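Local coordinates for protein BlEst2 (Bacillus licheniformis, PDB 6WPX) that probably hydrolyses ester bonds as a lipase or esterase of the alpha/beta-hydrolase clan, seen here in its propeptide form, its C-terminal domain being autoinhibitory, at residues P49-H54 and R111-V116; S117-G122 and W252-I257; V141-T146 and Y202-G207; T146-S151 and A239-A244; Y243-D248 and I273-N278. One frame throughout, in Å; residues are numbered along the deposited sequence.

Contact 1: P49-H54 and R111-V116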
# COMPACT_ATOMS: atom_id res chain seq x y z
N PRO A 49 16.67 8.86 23.60
CA PRO A 49 17.30 8.37 22.37
C PRO A 49 16.22 7.91 21.36
O PRO A 49 15.11 7.52 21.74
CB PRO A 49 18.12 7.16 22.85
CG PRO A 49 18.24 7.37 24.37
CD PRO A 49 16.95 7.97 24.75
N ILE A 50 16.55 7.98 20.07
CA ILE A 50 15.59 7.55 19.04
C ILE A 50 16.01 6.24 18.46
O ILE A 50 17.15 6.10 18.04
CB ILE A 50 15.43 8.61 17.92
CG1 ILE A 50 15.05 10.00 18.46
CG2 ILE A 50 14.44 8.12 16.86
CD1 ILE A 50 15.49 11.12 17.51
N VAL A 51 15.08 5.30 18.36
CA VAL A 51 15.31 4.04 17.66
C VAL A 51 14.60 4.17 16.31
O VAL A 51 13.38 4.34 16.27
CB VAL A 51 14.86 2.79 18.45
CG1 VAL A 51 15.00 1.52 17.60
CG2 VAL A 51 15.65 2.67 19.74
N PHE A 52 15.37 4.10 15.22
CA PHE A 52 14.85 4.20 13.86
C PHE A 52 14.52 2.83 13.34
O PHE A 52 15.37 1.94 13.39
CB PHE A 52 15.83 4.96 12.95
CG PHE A 52 15.90 6.43 13.30
CD1 PHE A 52 15.00 7.34 12.73
CD2 PHE A 52 16.87 6.92 14.18
CE1 PHE A 52 15.08 8.71 13.04
CE2 PHE A 52 16.97 8.29 14.45
CZ PHE A 52 16.07 9.17 13.88
N VAL A 53 13.26 2.65 12.91
CA VAL A 53 12.72 1.36 12.46
C VAL A 53 12.34 1.43 10.98
O VAL A 53 11.46 2.21 10.61
CB VAL A 53 11.57 0.85 13.37
CG1 VAL A 53 11.11 -0.56 12.95
CG2 VAL A 53 11.99 0.85 14.84
N HIS A 54 13.03 0.63 10.15
CA HIS A 54 12.80 0.58 8.70
C HIS A 54 11.44 -0.07 8.34
O HIS A 54 10.76 -0.66 9.20
CB HIS A 54 13.93 -0.19 8.01
CG HIS A 54 13.94 -1.65 8.37
ND1 HIS A 54 13.11 -2.56 7.75
CD2 HIS A 54 14.66 -2.29 9.33
CE1 HIS A 54 13.37 -3.74 8.32
NE2 HIS A 54 14.29 -3.61 9.28
N ARG A 111 17.48 4.27 29.74
CA ARG A 111 16.21 5.02 29.75
C ARG A 111 15.35 4.67 28.54
O ARG A 111 15.85 4.09 27.57
CB ARG A 111 16.45 6.55 29.77
CG ARG A 111 17.36 7.08 28.65
CD ARG A 111 17.68 8.52 28.91
NE ARG A 111 18.70 9.03 27.99
CZ ARG A 111 18.65 10.24 27.43
NH1 ARG A 111 17.62 11.05 27.66
NH2 ARG A 111 19.61 10.63 26.61
N LYS A 112 14.05 5.08 28.60
CA LYS A 112 13.05 4.87 27.55
C LYS A 112 13.44 5.61 26.29
O LYS A 112 14.05 6.68 26.33
CB LYS A 112 11.63 5.24 27.99
CG LYS A 112 11.03 4.26 28.99
CD LYS A 112 9.56 4.53 29.18
CE LYS A 112 9.05 4.01 30.50
NZ LYS A 112 7.61 3.64 30.41
N VAL A 113 13.16 4.98 25.17
CA VAL A 113 13.50 5.50 23.86
C VAL A 113 12.25 5.94 23.12
O VAL A 113 11.12 5.62 23.52
CB VAL A 113 14.33 4.48 23.03
CG1 VAL A 113 15.58 4.04 23.78
CG2 VAL A 113 13.48 3.27 22.62
N ILE A 114 12.46 6.65 22.01
CA ILE A 114 11.38 7.07 21.12
C ILE A 114 11.51 6.17 19.90
O ILE A 114 12.62 5.93 19.45
CB ILE A 114 11.56 8.57 20.74
CG1 ILE A 114 11.29 9.49 21.94
CG2 ILE A 114 10.70 8.96 19.49
CD1 ILE A 114 11.84 10.92 21.72
N LEU A 115 10.39 5.69 19.37
CA LEU A 115 10.48 4.97 18.10
C LEU A 115 10.11 5.93 16.99
O LEU A 115 9.07 6.59 17.07
CB LEU A 115 9.57 3.73 18.06
CG LEU A 115 9.85 2.61 19.08
CD1 LEU A 115 8.86 1.50 18.91
CD2 LEU A 115 11.26 2.05 18.93
N VAL A 116 10.97 6.01 15.96
CA VAL A 116 10.68 6.73 14.71
C VAL A 116 10.65 5.61 13.70
O VAL A 116 11.67 4.99 13.44
CB VAL A 116 11.61 7.91 14.32
CG1 VAL A 116 11.27 8.40 12.90
CG2 VAL A 116 11.44 9.07 15.32

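Contact 2: S117-G122 and W252-I257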
# COMPACT_ATOMS: atom_id res chain seq x y z
N SER A 117 9.45 5.28 13.26
CA SER A 117 9.21 4.11 12.43
C SER A 117 8.64 4.42 11.08
O SER A 117 7.63 5.10 10.96
CB SER A 117 8.30 3.16 13.18
OG SER A 117 8.89 2.87 14.44
N TYR A 118 9.24 3.84 10.06
CA TYR A 118 8.83 4.06 8.68
C TYR A 118 8.03 2.92 8.10
O TYR A 118 8.43 1.77 8.24
CB TYR A 118 10.11 4.24 7.87
CG TYR A 118 9.97 4.24 6.35
CD1 TYR A 118 9.10 5.13 5.71
CD2 TYR A 118 10.85 3.51 5.56
CE1 TYR A 118 9.09 5.26 4.32
CE2 TYR A 118 10.84 3.63 4.17
CZ TYR A 118 9.96 4.49 3.55
OH TYR A 118 9.95 4.57 2.19
N SER A 119 6.97 3.26 7.31
CA SER A 119 6.22 2.27 6.52
C SER A 119 5.75 1.12 7.42
O SER A 119 5.29 1.41 8.53
CB SER A 119 7.07 1.86 5.30
OG SER A 119 6.75 0.65 4.63
N LYS A 120 5.93 -0.15 7.04
CA LYS A 120 5.54 -1.28 7.87
C LYS A 120 6.20 -1.27 9.28
O LYS A 120 5.66 -1.86 10.21
CB LYS A 120 5.84 -2.60 7.13
CG LYS A 120 5.43 -3.83 7.94
CD LYS A 120 5.62 -5.15 7.17
CE LYS A 120 5.49 -6.30 8.15
NZ LYS A 120 6.73 -6.43 8.94
N GLY A 121 7.36 -0.62 9.40
CA GLY A 121 8.04 -0.48 10.69
C GLY A 121 7.14 0.12 11.76
O GLY A 121 7.31 -0.21 12.92
N GLY A 122 6.18 0.98 11.38
CA GLY A 122 5.24 1.60 12.33
C GLY A 122 4.27 0.58 12.90
O GLY A 122 3.83 0.72 14.05
N TRP A 252 5.55 15.17 1.02
CA TRP A 252 6.53 14.10 0.90
C TRP A 252 5.93 12.96 0.13
O TRP A 252 4.72 12.74 0.18
CB TRP A 252 6.97 13.59 2.30
CG TRP A 252 7.25 14.69 3.29
CD1 TRP A 252 8.18 15.69 3.17
CD2 TRP A 252 6.55 14.93 4.51
NE1 TRP A 252 8.09 16.55 4.25
CE2 TRP A 252 7.09 16.11 5.09
CE3 TRP A 252 5.51 14.27 5.19
CZ2 TRP A 252 6.64 16.63 6.31
CZ3 TRP A 252 5.08 14.77 6.41
CH2 TRP A 252 5.61 15.94 6.94
N ASP A 253 6.78 12.22 -0.57
CA ASP A 253 6.36 11.00 -1.21
C ASP A 253 6.90 9.91 -0.29
O ASP A 253 7.60 10.23 0.70
CB ASP A 253 6.83 10.88 -2.68
CG ASP A 253 8.33 10.92 -2.91
OD1 ASP A 253 9.06 10.22 -2.20
OD2 ASP A 253 8.76 11.58 -3.87
N HIS A 254 6.60 8.65 -0.59
CA HIS A 254 7.03 7.55 0.26
C HIS A 254 8.55 7.44 0.43
O HIS A 254 8.98 6.94 1.44
CB HIS A 254 6.45 6.22 -0.23
CG HIS A 254 6.31 5.22 0.87
ND1 HIS A 254 5.49 5.46 1.99
CD2 HIS A 254 6.88 4.00 0.99
CE1 HIS A 254 5.61 4.38 2.74
NE2 HIS A 254 6.45 3.50 2.20
N PHE A 255 9.35 7.91 -0.55
CA PHE A 255 10.81 7.86 -0.41
C PHE A 255 11.33 9.09 0.33
O PHE A 255 12.20 8.95 1.17
CB PHE A 255 11.52 7.73 -1.78
CG PHE A 255 11.13 6.53 -2.61
CD1 PHE A 255 10.79 5.32 -2.01
CD2 PHE A 255 11.17 6.58 -3.99
CE1 PHE A 255 10.45 4.21 -2.78
CE2 PHE A 255 10.85 5.46 -4.76
CZ PHE A 255 10.49 4.29 -4.15
N SER A 256 10.82 10.28 0.01
CA SER A 256 11.33 11.51 0.62
C SER A 256 10.98 11.69 2.13
O SER A 256 11.65 12.45 2.83
CB SER A 256 10.90 12.73 -0.19
OG SER A 256 9.55 13.04 0.06
N ILE A 257 9.93 11.02 2.60
CA ILE A 257 9.44 11.14 3.99
C ILE A 257 10.48 10.66 5.03
O ILE A 257 10.37 11.01 6.20
CB ILE A 257 8.06 10.45 4.17
CG1 ILE A 257 7.30 11.04 5.39
CG2 ILE A 257 8.18 8.90 4.23
CD1 ILE A 257 5.84 10.53 5.53

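Contact 3: V141-T146 and Y202-G207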
# COMPACT_ATOMS: atom_id res chain seq x y z
N VAL A 141 5.92 6.82 20.06
CA VAL A 141 6.10 6.32 18.70
C VAL A 141 5.65 7.39 17.69
O VAL A 141 4.52 7.88 17.76
CB VAL A 141 5.34 4.99 18.50
CG1 VAL A 141 5.56 4.43 17.09
CG2 VAL A 141 5.74 3.96 19.55
N ILE A 142 6.51 7.65 16.71
CA ILE A 142 6.23 8.50 15.57
C ILE A 142 6.32 7.59 14.33
O ILE A 142 7.33 6.94 14.10
CB ILE A 142 7.20 9.70 15.50
CG1 ILE A 142 7.09 10.56 16.78
CG2 ILE A 142 6.98 10.52 14.18
CD1 ILE A 142 8.33 11.31 17.09
N THR A 143 5.24 7.51 13.57
CA THR A 143 5.21 6.69 12.36
C THR A 143 5.25 7.60 11.14
O THR A 143 4.57 8.62 11.12
CB THR A 143 4.05 5.69 12.36
OG1 THR A 143 2.82 6.36 12.09
CG2 THR A 143 3.97 4.85 13.64
N LEU A 144 6.04 7.21 10.13
CA LEU A 144 6.22 7.95 8.88
C LEU A 144 5.69 7.08 7.74
O LEU A 144 6.29 6.04 7.44
CB LEU A 144 7.72 8.26 8.64
CG LEU A 144 8.54 8.87 9.83
CD1 LEU A 144 10.01 9.06 9.44
CD2 LEU A 144 7.95 10.18 10.29
N GLY A 145 4.61 7.52 7.12
CA GLY A 145 3.98 6.81 6.01
C GLY A 145 3.68 5.37 6.30
O GLY A 145 3.93 4.49 5.46
N THR A 146 3.18 5.09 7.51
CA THR A 146 2.89 3.73 7.92
C THR A 146 1.48 3.35 7.48
O THR A 146 0.54 4.02 7.90
CB THR A 146 3.04 3.54 9.44
OG1 THR A 146 4.43 3.69 9.79
CG2 THR A 146 2.52 2.15 9.91
N TYR A 202 1.16 8.09 20.45
CA TYR A 202 1.39 7.90 19.01
C TYR A 202 1.24 9.18 18.23
O TYR A 202 0.35 9.99 18.52
CB TYR A 202 0.42 6.86 18.42
CG TYR A 202 0.71 5.47 18.91
CD1 TYR A 202 1.62 4.65 18.26
CD2 TYR A 202 0.09 4.98 20.06
CE1 TYR A 202 1.94 3.39 18.76
CE2 TYR A 202 0.38 3.72 20.56
CZ TYR A 202 1.30 2.92 19.90
OH TYR A 202 1.58 1.67 20.38
N PHE A 203 2.11 9.34 17.23
CA PHE A 203 2.13 10.44 16.27
C PHE A 203 2.25 9.84 14.90
O PHE A 203 3.04 8.91 14.70
CB PHE A 203 3.32 11.37 16.49
CG PHE A 203 3.30 12.15 17.77
CD1 PHE A 203 3.73 11.59 18.96
CD2 PHE A 203 2.85 13.47 17.79
CE1 PHE A 203 3.72 12.33 20.15
CE2 PHE A 203 2.85 14.21 18.97
CZ PHE A 203 3.28 13.63 20.14
N THR A 204 1.51 10.38 13.95
CA THR A 204 1.63 9.88 12.58
C THR A 204 1.95 11.01 11.65
O THR A 204 1.42 12.12 11.81
CB THR A 204 0.38 9.12 12.09
OG1 THR A 204 -0.67 10.04 11.88
CG2 THR A 204 -0.05 7.97 13.04
N LEU A 205 2.82 10.74 10.71
CA LEU A 205 3.16 11.64 9.61
C LEU A 205 2.74 10.90 8.35
O LEU A 205 2.83 9.67 8.29
CB LEU A 205 4.66 11.97 9.54
CG LEU A 205 5.09 13.25 10.28
CD1 LEU A 205 4.96 13.08 11.78
CD2 LEU A 205 6.56 13.60 9.93
N ALA A 206 2.27 11.65 7.37
CA ALA A 206 1.89 11.08 6.08
C ALA A 206 2.23 12.08 5.00
O ALA A 206 2.21 13.29 5.25
CB ALA A 206 0.40 10.74 6.05
N GLY A 207 2.54 11.57 3.82
CA GLY A 207 2.84 12.42 2.66
C GLY A 207 1.68 12.46 1.68
O GLY A 207 0.84 11.55 1.66
O HOH W 1 2.07 7.21 9.45

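Contact 4: T146-S151 and A239-A244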
# COMPACT_ATOMS: atom_id res chain seq x y z
N THR A 146 3.18 5.09 7.51
CA THR A 146 2.89 3.73 7.92
C THR A 146 1.48 3.35 7.48
O THR A 146 0.54 4.02 7.90
CB THR A 146 3.04 3.54 9.44
OG1 THR A 146 4.43 3.69 9.79
CG2 THR A 146 2.52 2.15 9.91
N PRO A 147 1.30 2.24 6.73
CA PRO A 147 -0.07 1.82 6.39
C PRO A 147 -0.76 1.14 7.58
O PRO A 147 -0.99 -0.07 7.55
CB PRO A 147 0.14 0.89 5.20
CG PRO A 147 1.51 0.28 5.42
CD PRO A 147 2.32 1.31 6.19
N HIS A 148 -1.12 1.93 8.61
CA HIS A 148 -1.83 1.39 9.79
C HIS A 148 -3.16 0.71 9.39
O HIS A 148 -3.61 -0.18 10.11
CB HIS A 148 -2.10 2.48 10.82
CG HIS A 148 -0.85 3.01 11.46
ND1 HIS A 148 -0.10 2.24 12.33
CD2 HIS A 148 -0.27 4.22 11.32
CE1 HIS A 148 0.88 3.02 12.73
NE2 HIS A 148 0.83 4.23 12.15
N HIS A 149 -3.79 1.14 8.27
CA HIS A 149 -5.05 0.53 7.81
C HIS A 149 -4.83 -0.36 6.58
O HIS A 149 -5.78 -0.76 5.92
CB HIS A 149 -6.17 1.59 7.58
CG HIS A 149 -6.49 2.39 8.81
ND1 HIS A 149 -7.52 2.05 9.65
CD2 HIS A 149 -5.83 3.45 9.34
CE1 HIS A 149 -7.51 2.93 10.63
NE2 HIS A 149 -6.50 3.78 10.50
N GLY A 150 -3.58 -0.67 6.28
CA GLY A 150 -3.25 -1.52 5.15
C GLY A 150 -2.93 -0.79 3.87
O GLY A 150 -3.13 0.43 3.73
N SER A 151 -2.45 -1.56 2.91
CA SER A 151 -2.05 -1.08 1.61
C SER A 151 -2.96 -1.65 0.52
O SER A 151 -3.06 -2.88 0.38
CB SER A 151 -0.60 -1.49 1.36
OG SER A 151 -0.31 -1.28 -0.01
N ALA A 239 -2.67 5.95 6.69
CA ALA A 239 -1.44 6.25 7.44
C ALA A 239 -1.74 6.74 8.87
O ALA A 239 -0.81 7.05 9.63
CB ALA A 239 -0.60 7.26 6.69
N ARG A 240 -3.03 6.80 9.24
CA ARG A 240 -3.47 7.36 10.53
C ARG A 240 -3.89 6.32 11.55
O ARG A 240 -4.20 5.18 11.18
CB ARG A 240 -4.65 8.35 10.31
CG ARG A 240 -4.40 9.42 9.27
CD ARG A 240 -3.04 10.08 9.45
NE ARG A 240 -2.91 11.26 8.60
CZ ARG A 240 -1.97 12.17 8.73
NH1 ARG A 240 -1.04 12.06 9.69
NH2 ARG A 240 -1.92 13.20 7.91
N LEU A 241 -3.91 6.74 12.84
CA LEU A 241 -4.41 5.97 13.97
C LEU A 241 -5.49 6.83 14.67
O LEU A 241 -5.30 8.05 14.80
CB LEU A 241 -3.31 5.56 14.96
CG LEU A 241 -2.30 4.52 14.47
CD1 LEU A 241 -1.11 4.44 15.43
CD2 LEU A 241 -2.95 3.14 14.35
N PRO A 242 -6.62 6.23 15.11
CA PRO A 242 -7.71 7.04 15.68
C PRO A 242 -7.40 7.84 16.94
O PRO A 242 -7.98 8.91 17.13
CB PRO A 242 -8.84 6.02 15.93
CG PRO A 242 -8.18 4.69 15.92
CD PRO A 242 -6.99 4.80 15.01
N TYR A 243 -6.48 7.36 17.78
CA TYR A 243 -6.11 7.99 19.06
C TYR A 243 -4.78 8.73 18.94
O TYR A 243 -4.26 9.19 19.94
CB TYR A 243 -5.97 6.89 20.12
CG TYR A 243 -5.34 5.63 19.55
CD1 TYR A 243 -3.96 5.53 19.37
CD2 TYR A 243 -6.14 4.57 19.12
CE1 TYR A 243 -3.39 4.41 18.78
CE2 TYR A 243 -5.58 3.45 18.52
CZ TYR A 243 -4.21 3.37 18.35
OH TYR A 243 -3.64 2.27 17.80
N ALA A 244 -4.19 8.76 17.74
CA ALA A 244 -2.88 9.40 17.59
C ALA A 244 -3.00 10.89 17.31
O ALA A 244 -4.07 11.39 16.94
CB ALA A 244 -2.12 8.74 16.44
O HOH W 1 2.07 7.21 9.45

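Contact 5: Y243-D248 and I273-N278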
# COMPACT_ATOMS: atom_id res chain seq x y z
N TYR A 243 -6.48 7.36 17.78
CA TYR A 243 -6.11 7.99 19.06
C TYR A 243 -4.78 8.73 18.94
O TYR A 243 -4.26 9.19 19.94
CB TYR A 243 -5.97 6.89 20.12
CG TYR A 243 -5.34 5.63 19.55
CD1 TYR A 243 -3.96 5.53 19.37
CD2 TYR A 243 -6.14 4.57 19.12
CE1 TYR A 243 -3.39 4.41 18.78
CE2 TYR A 243 -5.58 3.45 18.52
CZ TYR A 243 -4.21 3.37 18.35
OH TYR A 243 -3.64 2.27 17.80
N ALA A 244 -4.19 8.76 17.74
CA ALA A 244 -2.88 9.40 17.59
C ALA A 244 -3.00 10.89 17.31
O ALA A 244 -4.07 11.39 16.94
CB ALA A 244 -2.12 8.74 16.44
N THR A 245 -1.87 11.61 17.47
CA THR A 245 -1.76 12.97 17.00
C THR A 245 -1.43 12.75 15.54
O THR A 245 -0.36 12.25 15.19
CB THR A 245 -0.67 13.75 17.71
OG1 THR A 245 -1.05 13.92 19.07
CG2 THR A 245 -0.44 15.12 17.07
N ASN A 246 -2.41 13.00 14.68
CA ASN A 246 -2.25 12.76 13.25
C ASN A 246 -1.85 14.07 12.61
O ASN A 246 -2.69 14.95 12.39
CB ASN A 246 -3.55 12.18 12.69
CG ASN A 246 -3.84 10.82 13.24
OD1 ASN A 246 -3.05 9.88 13.08
ND2 ASN A 246 -4.99 10.67 13.88
N LEU A 247 -0.55 14.24 12.38
CA LEU A 247 -0.04 15.49 11.83
C LEU A 247 -0.48 15.70 10.38
O LEU A 247 -0.37 14.79 9.55
CB LEU A 247 1.49 15.57 11.96
CG LEU A 247 2.10 16.92 11.63
CD1 LEU A 247 1.67 17.98 12.66
CD2 LEU A 247 3.64 16.81 11.47
N ASP A 248 -0.96 16.90 10.09
CA ASP A 248 -1.37 17.34 8.76
C ASP A 248 -0.35 16.87 7.74
O ASP A 248 0.87 16.94 7.95
CB ASP A 248 -1.52 18.88 8.72
CG ASP A 248 -2.15 19.42 7.45
OD1 ASP A 248 -3.03 18.75 6.87
OD2 ASP A 248 -1.80 20.55 7.05
N ILE A 273 6.92 17.16 22.57
CA ILE A 273 5.64 17.81 22.83
C ILE A 273 4.59 16.89 23.47
O ILE A 273 4.59 15.69 23.20
CB ILE A 273 5.12 18.43 21.49
CG1 ILE A 273 4.16 19.59 21.72
CG2 ILE A 273 4.52 17.37 20.53
CD1 ILE A 273 3.60 20.26 20.35
N GLN A 274 3.69 17.46 24.31
CA GLN A 274 2.54 16.73 24.87
C GLN A 274 1.37 17.18 24.02
O GLN A 274 1.00 18.34 24.06
CB GLN A 274 2.27 17.10 26.35
CG GLN A 274 3.27 16.65 27.43
CD GLN A 274 4.11 15.44 27.13
OE1 GLN A 274 3.62 14.34 26.92
NE2 GLN A 274 5.40 15.63 27.12
N ALA A 275 0.85 16.31 23.17
CA ALA A 275 -0.23 16.69 22.26
C ALA A 275 -1.43 15.80 22.41
O ALA A 275 -1.32 14.67 22.89
CB ALA A 275 0.27 16.66 20.81
N ASN A 276 -2.57 16.29 21.96
CA ASN A 276 -3.80 15.53 22.00
C ASN A 276 -4.01 14.83 20.68
O ASN A 276 -3.37 15.17 19.68
CB ASN A 276 -4.97 16.47 22.30
CG ASN A 276 -4.83 17.15 23.62
OD1 ASN A 276 -4.89 16.52 24.67
ND2 ASN A 276 -4.55 18.43 23.58
N ALA A 277 -4.91 13.83 20.68
CA ALA A 277 -5.31 13.12 19.49
C ALA A 277 -6.11 14.08 18.62
O ALA A 277 -6.75 14.99 19.13
CB ALA A 277 -6.18 11.94 19.86
N ASN A 278 -6.05 13.88 17.30
CA ASN A 278 -6.82 14.68 16.35
C ASN A 278 -7.12 13.83 15.14
O ASN A 278 -6.35 12.93 14.80
CB ASN A 278 -6.09 15.96 15.94
CG ASN A 278 -4.88 15.71 15.07
OD1 ASN A 278 -3.83 15.31 15.56
ND2 ASN A 278 -5.03 15.87 13.76

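Contact 1: P49-H54 and R111-V116
Val116 offers a different part of its side chain to each of two residues on the neighbouring parallel strand, Ile50 and Phe52. With CG1 anti to the backbone N (chi1 172°), its CG2 falls beside that nitrogen and meets Ile50 CG2 at 3.5 Å, the two side chains crossing at a slant. CB and CG1 instead lie alongside the Phe52 ring, Val116 CB being 3.8 Å from Phe52 CE1 in an oblique approach. Ile50 CG2 also covers the rim of one Phe52 face, and so touches both Val116 and the ring. On the opposite face of the sheet Val51 takes the middle place: its CG2 is 3.7 Å from Val113 CG2, while its CB lies beside Leu115 CD2 and both side chains point the same way. At the start of both segments, Pro49 CD sits over the centre of the Arg111 guanidinium, 3.8 Å above its plane; NH1 of that group is bonded to Asp44 O. Four backbone bonds keep this register, with Ile50 opposite Ile114. Two run from Ile114 N to Pro49 O and from Val51 N to Ile114 O; the others join Val116 N to Val51 O and Val53 N to Val116 O. Such parallel pairing is the core of an alpha/beta-hydrolase sheet. Strand 50-53 lies between 113-118 and 80-83, the two strands that helix 91-109 connects. That helix lays Leu102 and Ile105 on the Val51 and Leu115 face, and strand 138-144 continues the sheet beyond 113-118.

Contact 2: S117-G122 and W252-I257
Tyr118 reaches His254 in two ways, through its hydroxyl and through its ring. The hydroxyl donates to the backbone O of His254, Tyr118 OH standing 2.7 Å from that oxygen and well above the carbonyl plane. The rings form an offset stack, centroids 5.0 Å apart and planes at 30°, with Tyr118 CE1 over the rim of one imidazole face. Ser119 completes the group: its CB lies over the centre of the Tyr118 ring, and at the imidazole edge the same CB is 3.6 Å from His254 NE2. Ser119 OG lies in the imidazole plane, 3.8 Å from His254 NE2, while His254 ND1 is bonded to Asp231 OD2. The backbone of Ser119 has positive phi (53°) within a type II' turn from Tyr118 to Gly121, the sharp strand-to-helix bend of a nucleophile elbow. This geometry is consistent with a Ser-His-Asp catalytic triad. An alanine in place of Tyr118 would probably leave the His254 carbonyl without this donor and the imidazole freer to turn, one of its faces having lost the phenol. Ile257 CG2 packs against Tyr118 CE1 at 3.8 Å. In the fold, the elbow joins strand 113-118 to helix 121-131, and the histidine comes from the loop between strand 245-246 and helix 260-267.

Contact 3: V141-T146 and Y202-G207
Val141 to Leu144 run parallel to Tyr202 to Leu205, the strand axes 4.6 Å apart at closest and turned by 17°. The backbone bonds go from Phe203 N to Val141 O, Thr143 N to Phe203 O and Leu205 N to Thr143 O. A fourth, from Gly145 N to Leu205 O, carries the pairing into the loop that follows, where Gly145 has positive phi. A water lies 2.8 Å from Leu205 O, well placed to donate; it accepts from Thr146 N and is bonded to Thr143 OG1. These neighbouring parallel strands, separated in sequence by a largely helical excursion, form part of the central sheet of the alpha/beta-hydrolase fold. On one face, Tyr202 lies alongside Val141, its CD1 3.7 Å from Val141 CB, and beyond it the ring touches Gln126 and Ile130 of helix 121-131. An alanine at Tyr202 would probably open a gap beside Val141, Gln126 and Ile130, where the ring now packs. Next on the same face, Thr143 OG1 is 3.4 Å from Thr204 CG2. Both threonines place OG1 between the backbone N and the carbonyl carbon (chi1 75° for Thr143), and each hydroxyl has a partner beyond the pair: Thr143 OG1 bonds His148 NE2, Thr204 OG1 bonds Asn246 OD1. The other face is apolar. There the side chains of Ile142 and Phe203 cross at a slant, Ile142 CG1 3.9 Å from Phe203 CB, Leu144 CD2 meets Leu205 CD2 at 3.7 Å, and Phe267 of helix 260-267 touches both Ile142 and Leu144.

Contact 4: T146-S151 and A239-A244
Thr146 to His149 and Ala239 to Leu241 are loop segments whose directions differ by 67°, and they come together where Thr146 O receives a CA-H...O contact of 3.0 Å from Ala239 CA. The His148 ring is the centre of the contact. Its chi1 of -67° sets CG beside the backbone N, and the ring lies between two apolar groups: Thr146 CG2 sits over the centre of one face, and over the opposite face Leu241 CG forms a CH-pi contact, 3.6 Å from the centroid and 7° off the normal. The leucine side chain crosses that of the histidine at about a right angle. At the ring edge, His148 CD2 is 3.3 Å from Ala239 O. His149 turns its own ring edge to the next carbonyl, its NE2 making a weak, bent bond of 2.8 Å to Arg240 O. The water bound by Thr146 N also lies 2.9 Å from Ala239 O, among more acceptors than it has protons for. Arg240 NE forms a salt bridge with Glu236, and NH2 bonds Leu247 O. Thr146 OG1 bonds Ser119 O, which ties this loop to the elbow carrying Ser119. Held on both faces by Thr146 and Leu241, and at NE2 by Thr143, the His148 ring probably has little freedom to rotate.

Contact 5: Y243-D248 and I273-N278
Asn278 brings its CG toward Asn246 by placing it between its own backbone N and carbonyl carbon (chi1 70°), while Thr245 sets OG1 beside its backbone N (chi1 -67°), facing Asn276. The Asn278 amide grips the backbone of Asn246 from both ends: OD1 accepts from Asn246 N at 2.9 Å, with the donor above the carbonyl plane, and ND2 donates to Asn246 O, also at 2.9 Å, Asn246 O lying close to the plane of the Asn278 amide. Asn246 returns the bond, its ND2 lying 2.8 Å from Asn278 O. Backbone pairing adds Asn278 N to Ala244 O at 3.2 Å. Thr245 OG1 donates to Asn276 O at 2.7 Å, approaching well above that carbonyl plane, and is also bonded to Lys201 NZ. Nearby, Ala275 CB touches the same hydroxyl and Ala277 CB lies 3.4 Å from Tyr243 O. The Asn278 amide here stands in for a strand's backbone. Strand 245-246 is the outermost of its sheet, paired on its other side with strand 201-205 through backbone bonds of Thr245 with Tyr202 and Thr204. The covering segment 273-278 leaves helix 260-267 and leads on to strand 290-297, first of the antiparallel sheets.

In the fold
Four of the contacts follow one mixed sheet across its width, and contact 4 joins loops beside it. Contact 1 pairs strands 50-53 and 113-118, contact 3 pairs 138-144 and 201-205 with its centre about 13 Å away, and contact 5, its centre about 10 Å from that of contact 3, closes the edge at 245-246. Contacts 2 and 4 each lie about 8 Å from contact 3, between centres, and draw on loops that follow strands 113-118 and 138-144. Along the chain, contacts 3 and 4 are both nested inside the loop closed by contact 2, whereas contact 5 crosses it. Contacts 2 and 4 thus gather distant loops at the C-terminal ends of the parallel strands, where alpha/beta hydrolases place their active sites.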